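Local coordinates for periplasmic protein (Legionella pneumophila subsp. pneumophila, PDB 4FGQ) that acts as a calcium-dependent periplasmic protease, probably using the cysteine chemistry of its transglutaminase-like family, at residues 85-90 against 109-114; 92-97 against 183-188. All blocks are in the same frame, centred on the assembly; numbering follows the deposited sequence.

Contact 1. Residues 85-90 against 109-114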
# COMPACT_ATOMS: atom_id res chain seq x y z
N ASP A 85 2.07 6.23 -7.98
CA ASP A 85 3.38 6.54 -7.40
C ASP A 85 3.67 5.68 -6.18
O ASP A 85 2.87 4.81 -5.83
CB ASP A 85 3.54 8.05 -7.12
CG ASP A 85 2.54 8.58 -6.10
OD1 ASP A 85 2.11 7.82 -5.21
OD2 ASP A 85 2.21 9.78 -6.16
N CYS A 86 4.80 5.91 -5.52
CA CYS A 86 5.21 5.04 -4.41
C CYS A 86 4.17 5.02 -3.29
O CYS A 86 3.97 4.00 -2.63
CB CYS A 86 6.57 5.48 -3.87
SG CYS A 86 6.61 7.19 -3.26
N GLU A 87 3.51 6.15 -3.09
CA GLU A 87 2.51 6.26 -2.05
C GLU A 87 1.30 5.40 -2.43
O GLU A 87 0.75 4.67 -1.60
CB GLU A 87 2.13 7.74 -1.83
CG GLU A 87 3.36 8.64 -1.59
CD GLU A 87 3.03 10.12 -1.46
OE1 GLU A 87 1.97 10.56 -1.97
OE2 GLU A 87 3.84 10.85 -0.85
N ASP A 88 0.92 5.46 -3.70
CA ASP A 88 -0.21 4.67 -4.19
C ASP A 88 0.04 3.17 -4.09
O ASP A 88 -0.87 2.41 -3.77
CB ASP A 88 -0.56 5.05 -5.63
CG ASP A 88 -0.77 6.55 -5.82
OD1 ASP A 88 -1.26 7.24 -4.89
OD2 ASP A 88 -0.44 7.06 -6.91
N PHE A 89 1.28 2.73 -4.36
CA PHE A 89 1.63 1.31 -4.21
C PHE A 89 1.47 0.88 -2.76
O PHE A 89 0.93 -0.19 -2.46
CB PHE A 89 3.09 1.06 -4.61
CG PHE A 89 3.31 0.83 -6.09
CD1 PHE A 89 3.12 1.85 -7.01
CD2 PHE A 89 3.77 -0.40 -6.55
CE1 PHE A 89 3.34 1.65 -8.36
CE2 PHE A 89 4.01 -0.61 -7.91
CZ PHE A 89 3.78 0.42 -8.82
N ALA A 90 1.94 1.72 -1.83
CA ALA A 90 1.86 1.36 -0.42
C ALA A 90 0.41 1.29 0.06
O ALA A 90 0.05 0.41 0.86
CB ALA A 90 2.66 2.36 0.42
N ILE A 109 1.48 2.45 6.84
CA ILE A 109 2.01 3.09 5.65
C ILE A 109 3.00 4.14 6.13
O ILE A 109 2.68 4.96 7.00
CB ILE A 109 0.88 3.74 4.84
CG1 ILE A 109 -0.16 2.67 4.42
CG2 ILE A 109 1.45 4.46 3.62
CD1 ILE A 109 -1.50 3.27 3.95
N THR A 110 4.22 4.13 5.58
CA THR A 110 5.30 4.92 6.16
C THR A 110 5.90 5.90 5.17
O THR A 110 6.36 5.51 4.11
CB THR A 110 6.44 4.01 6.65
OG1 THR A 110 5.93 3.10 7.63
CG2 THR A 110 7.56 4.83 7.29
N TYR A 111 5.91 7.17 5.56
CA TYR A 111 6.53 8.23 4.77
C TYR A 111 7.94 8.39 5.30
O TYR A 111 8.15 8.68 6.48
CB TYR A 111 5.72 9.50 4.96
CG TYR A 111 6.18 10.75 4.23
CD1 TYR A 111 5.54 11.16 3.08
CD2 TYR A 111 7.19 11.54 4.75
CE1 TYR A 111 5.93 12.33 2.43
CE2 TYR A 111 7.57 12.70 4.11
CZ TYR A 111 6.94 13.08 2.95
OH TYR A 111 7.33 14.24 2.32
N ALA A 112 8.92 8.20 4.41
CA ALA A 112 10.32 8.22 4.81
C ALA A 112 11.11 9.16 3.91
O ALA A 112 10.73 9.42 2.77
CB ALA A 112 10.91 6.81 4.76
N ALA A 113 12.21 9.68 4.44
CA ALA A 113 13.17 10.39 3.60
C ALA A 113 14.08 9.32 2.98
O ALA A 113 14.62 8.48 3.71
CB ALA A 113 13.98 11.35 4.44
N SER A 114 14.25 9.32 1.66
CA SER A 114 15.25 8.44 1.07
C SER A 114 16.58 9.19 1.05
O SER A 114 16.72 10.22 0.39
CB SER A 114 14.88 8.00 -0.35
OG SER A 114 16.01 7.41 -0.96
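Ala90 and Glu87, one helical turn apart, face Ile109 and Tyr111 where the start of helix 86-100 packs on strand 107-114, part of the antiparallel sheet. This helix-on-sheet layout is consistent with the papain-like fold of clan CA peptidases. Cys86 opens the helix and its side chain touches His121 of the adjoining strand, consistent with the nucleophile position in that clan.

The apolar part is small: Ala90 CB meets Ile109 CG2 at 4.0 Å. Alanine suits the helix face because its lone methyl lets the backbones approach to 6.3 Å between the CA atoms of Ala90 and Ile109, while the branched isoleucine turns CG2 toward the helix.

The polar part pairs a carboxylate with a ring. Glu87 places CG anti to its carbonyl carbon (chi1 -53°) and runs extended, so that OE2 lies 4.2 Å from Tyr111 CE1, near the ring plane and at the ring's edge. The two side chains run side by side, and their flat ends are turned 46° from one another. Ser68 gives OE2 a weak hydrogen bond, and Tyr157 stacks on Tyr111.

Acidic residues also set the helix end. Asp85, Glu87 and Asp88 belong, with Asp69 and Tyr71, to a calcium site that is empty here. Asp85 OD1 and Asp88 OD2 stand 3.2 Å apart because each accepts a backbone N-H, which probably offsets some repulsion. Asp85 is the N-cap of a capping box: Asp88 N reaches Asp85 OD1 at 3.0 Å, nearly in line with its C-O bond, and Asp85 N returns 2.9 Å to Asp88 OD2 from above the carboxylate plane.

Contact 2. Residues 92-97 against 183-188; sequences IKYFTL and GKWDAL
The six-membered ring of Trp185 and the ring of Phe95 meet rim to rim, neither lying over the other's face. Their centroids are 5.7 Å apart and their planes differ by 28°. Trp185 CH2 makes the approach, 3.5 Å from Phe95 CE2 and about as near to Phe95 CZ. Tyr94 takes part twice: its CD2 sits over the centre of one face of Phe95, 3.8 Å above the plane, and the same atom lies at the edge of the indole, 4.3 Å from Trp185 CH2. Phe159 adds an edge-to-face contact to the indole.

Long aromatic side chains suit this place because the axes of segments 92-97 and 183-188 stay 14.5 Å apart, crossing at -46°. Trp185 swings its CG anti to the backbone N (chi1 -180°), which carries the ring out toward helix 86-100, while Phe95 comes from the opposite direction. Leu188 CD2 also nears Phe95 CE2, though the leucine has two conformers and this touch is doubtful.

Along helix 86-100 itself, Thr96 OG1 donates to Ile92 O at 2.7 Å, on the opposite face of that carbonyl from Thr96 N.

The polar ends have partners outside the two helices: Trp185 NE1 bonds to Asn160 O, and Tyr94 OH to Ser104 OG and Ala161 N. The contact between the helices therefore rests on dispersion and shape, while the bond from NE1 helps set the turn of the indole and those at OH hold the far end of the phenol in place.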
# COMPACT_ATOMS: atom_id res chain seq x y z
N ILE A 92 -2.44 0.57 -1.76
CA ILE A 92 -3.17 -0.61 -2.21
C ILE A 92 -2.64 -1.88 -1.55
O ILE A 92 -3.41 -2.80 -1.24
CB ILE A 92 -3.28 -0.72 -3.77
CG1 ILE A 92 -4.21 -1.88 -4.14
CG2 ILE A 92 -1.91 -0.89 -4.41
CD1 ILE A 92 -4.79 -1.78 -5.55
N LYS A 93 -1.33 -1.94 -1.29
CA LYS A 93 -0.78 -3.08 -0.56
C LYS A 93 -1.40 -3.17 0.83
O LYS A 93 -1.74 -4.27 1.29
CB LYS A 93 0.74 -2.99 -0.46
CG LYS A 93 1.46 -3.29 -1.77
CD LYS A 93 2.96 -3.05 -1.62
CE LYS A 93 3.68 -3.07 -2.97
NZ LYS A 93 5.14 -2.80 -2.78
N TYR A 94 -1.51 -2.02 1.49
CA TYR A 94 -2.10 -1.95 2.82
C TYR A 94 -3.53 -2.49 2.82
O TYR A 94 -3.85 -3.41 3.57
CB TYR A 94 -2.06 -0.51 3.36
CG TYR A 94 -2.96 -0.31 4.57
CD1 TYR A 94 -2.57 -0.75 5.84
CD2 TYR A 94 -4.20 0.29 4.44
CE1 TYR A 94 -3.41 -0.57 6.95
CE2 TYR A 94 -5.04 0.46 5.53
CZ TYR A 94 -4.65 0.03 6.78
OH TYR A 94 -5.50 0.21 7.84
N PHE A 95 -4.39 -1.93 1.98
CA PHE A 95 -5.79 -2.35 2.00
C PHE A 95 -5.95 -3.81 1.61
O PHE A 95 -6.82 -4.52 2.14
CB PHE A 95 -6.66 -1.43 1.12
CG PHE A 95 -7.02 -0.15 1.80
CD1 PHE A 95 -7.89 -0.15 2.89
CD2 PHE A 95 -6.49 1.06 1.36
CE1 PHE A 95 -8.24 1.03 3.53
CE2 PHE A 95 -6.83 2.25 2.00
CZ PHE A 95 -7.70 2.24 3.09
N THR A 96 -5.10 -4.28 0.71
CA THR A 96 -5.21 -5.66 0.25
C THR A 96 -4.78 -6.62 1.36
O THR A 96 -5.43 -7.64 1.58
CB THR A 96 -4.36 -5.88 -1.00
OG1 THR A 96 -4.83 -5.01 -2.04
CG2 THR A 96 -4.49 -7.32 -1.49
N LEU A 97 -3.72 -6.27 2.09
CA LEU A 97 -3.28 -7.10 3.21
C LEU A 97 -4.33 -7.16 4.32
O LEU A 97 -4.54 -8.22 4.92
CB LEU A 97 -1.92 -6.64 3.74
CG LEU A 97 -0.79 -7.14 2.82
CD1 LEU A 97 0.47 -6.30 3.01
CD2 LEU A 97 -0.49 -8.64 3.11
N GLY A 183 -5.30 15.11 5.62
CA GLY A 183 -6.41 15.46 4.76
C GLY A 183 -6.66 14.57 3.55
O GLY A 183 -7.81 14.20 3.29
N LYS A 184 -5.60 14.23 2.82
CA LYS A 184 -5.74 13.41 1.61
C LYS A 184 -6.17 12.01 1.95
O LYS A 184 -6.84 11.35 1.15
CB LYS A 184 -4.41 13.32 0.87
CG LYS A 184 -3.87 14.63 0.37
CD LYS A 184 -2.39 14.48 0.13
CE LYS A 184 -1.85 15.72 -0.51
NZ LYS A 184 -0.39 15.61 -0.80
N TRP A 185 -5.74 11.54 3.12
CA TRP A 185 -6.03 10.19 3.58
C TRP A 185 -7.48 10.12 4.01
O TRP A 185 -8.19 9.18 3.67
CB TRP A 185 -5.09 9.85 4.74
CG TRP A 185 -5.25 8.48 5.34
CD1 TRP A 185 -5.51 8.19 6.64
CD2 TRP A 185 -5.11 7.21 4.67
NE1 TRP A 185 -5.56 6.83 6.83
CE2 TRP A 185 -5.33 6.20 5.63
CE3 TRP A 185 -4.85 6.84 3.35
CZ2 TRP A 185 -5.27 4.84 5.32
CZ3 TRP A 185 -4.80 5.49 3.03
CH2 TRP A 185 -5.01 4.51 4.01
N ASP A 186 -7.93 11.13 4.76
CA ASP A 186 -9.33 11.24 5.14
C ASP A 186 -10.22 11.24 3.90
O ASP A 186 -11.17 10.47 3.81
CB ASP A 186 -9.55 12.52 5.94
CG ASP A 186 -10.97 12.66 6.45
OD1 ASP A 186 -11.46 11.73 7.12
OD2 ASP A 186 -11.59 13.71 6.18
N ALA A 187 -9.88 12.09 2.93
CA ALA A 187 -10.62 12.17 1.68
C ALA A 187 -10.54 10.87 0.88
O ALA A 187 -11.51 10.47 0.23
CB ALA A 187 -10.10 13.33 0.84
N LEU A 188 -9.38 10.22 0.93
CA LEU A 188 -9.20 8.96 0.22
C LEU A 188 -10.16 7.90 0.77
O LEU A 188 -10.83 7.21 -0.00
CB LEU A 188 -7.74 8.46 0.30
CG LEU A 188 -7.33 7.20 -0.47
CD1 LEU A 188 -5.83 7.21 -0.74
CD2 LEU A 188 -7.67 5.93 0.27

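How the contacts relate
Contacts 1 and 2 share helix 86-100, using its first turn and its middle, and their centres are about 11 Å apart. Ile109 joins them: besides its place in contact 1, its CD1 lies 3.7 Å from Trp185 CH2 and its CG1 3.9 Å from Tyr94 CB, so one isoleucine of the sheet packs against side chains of both helices. Contact 1 supplies three of the five calcium-site residues, all at the helix start. Contact 2 comes close to that site too, with about 6 Å between the side chains of Asp88 and Leu188 in the conformer given. Along the chain the segments of the two contacts alternate.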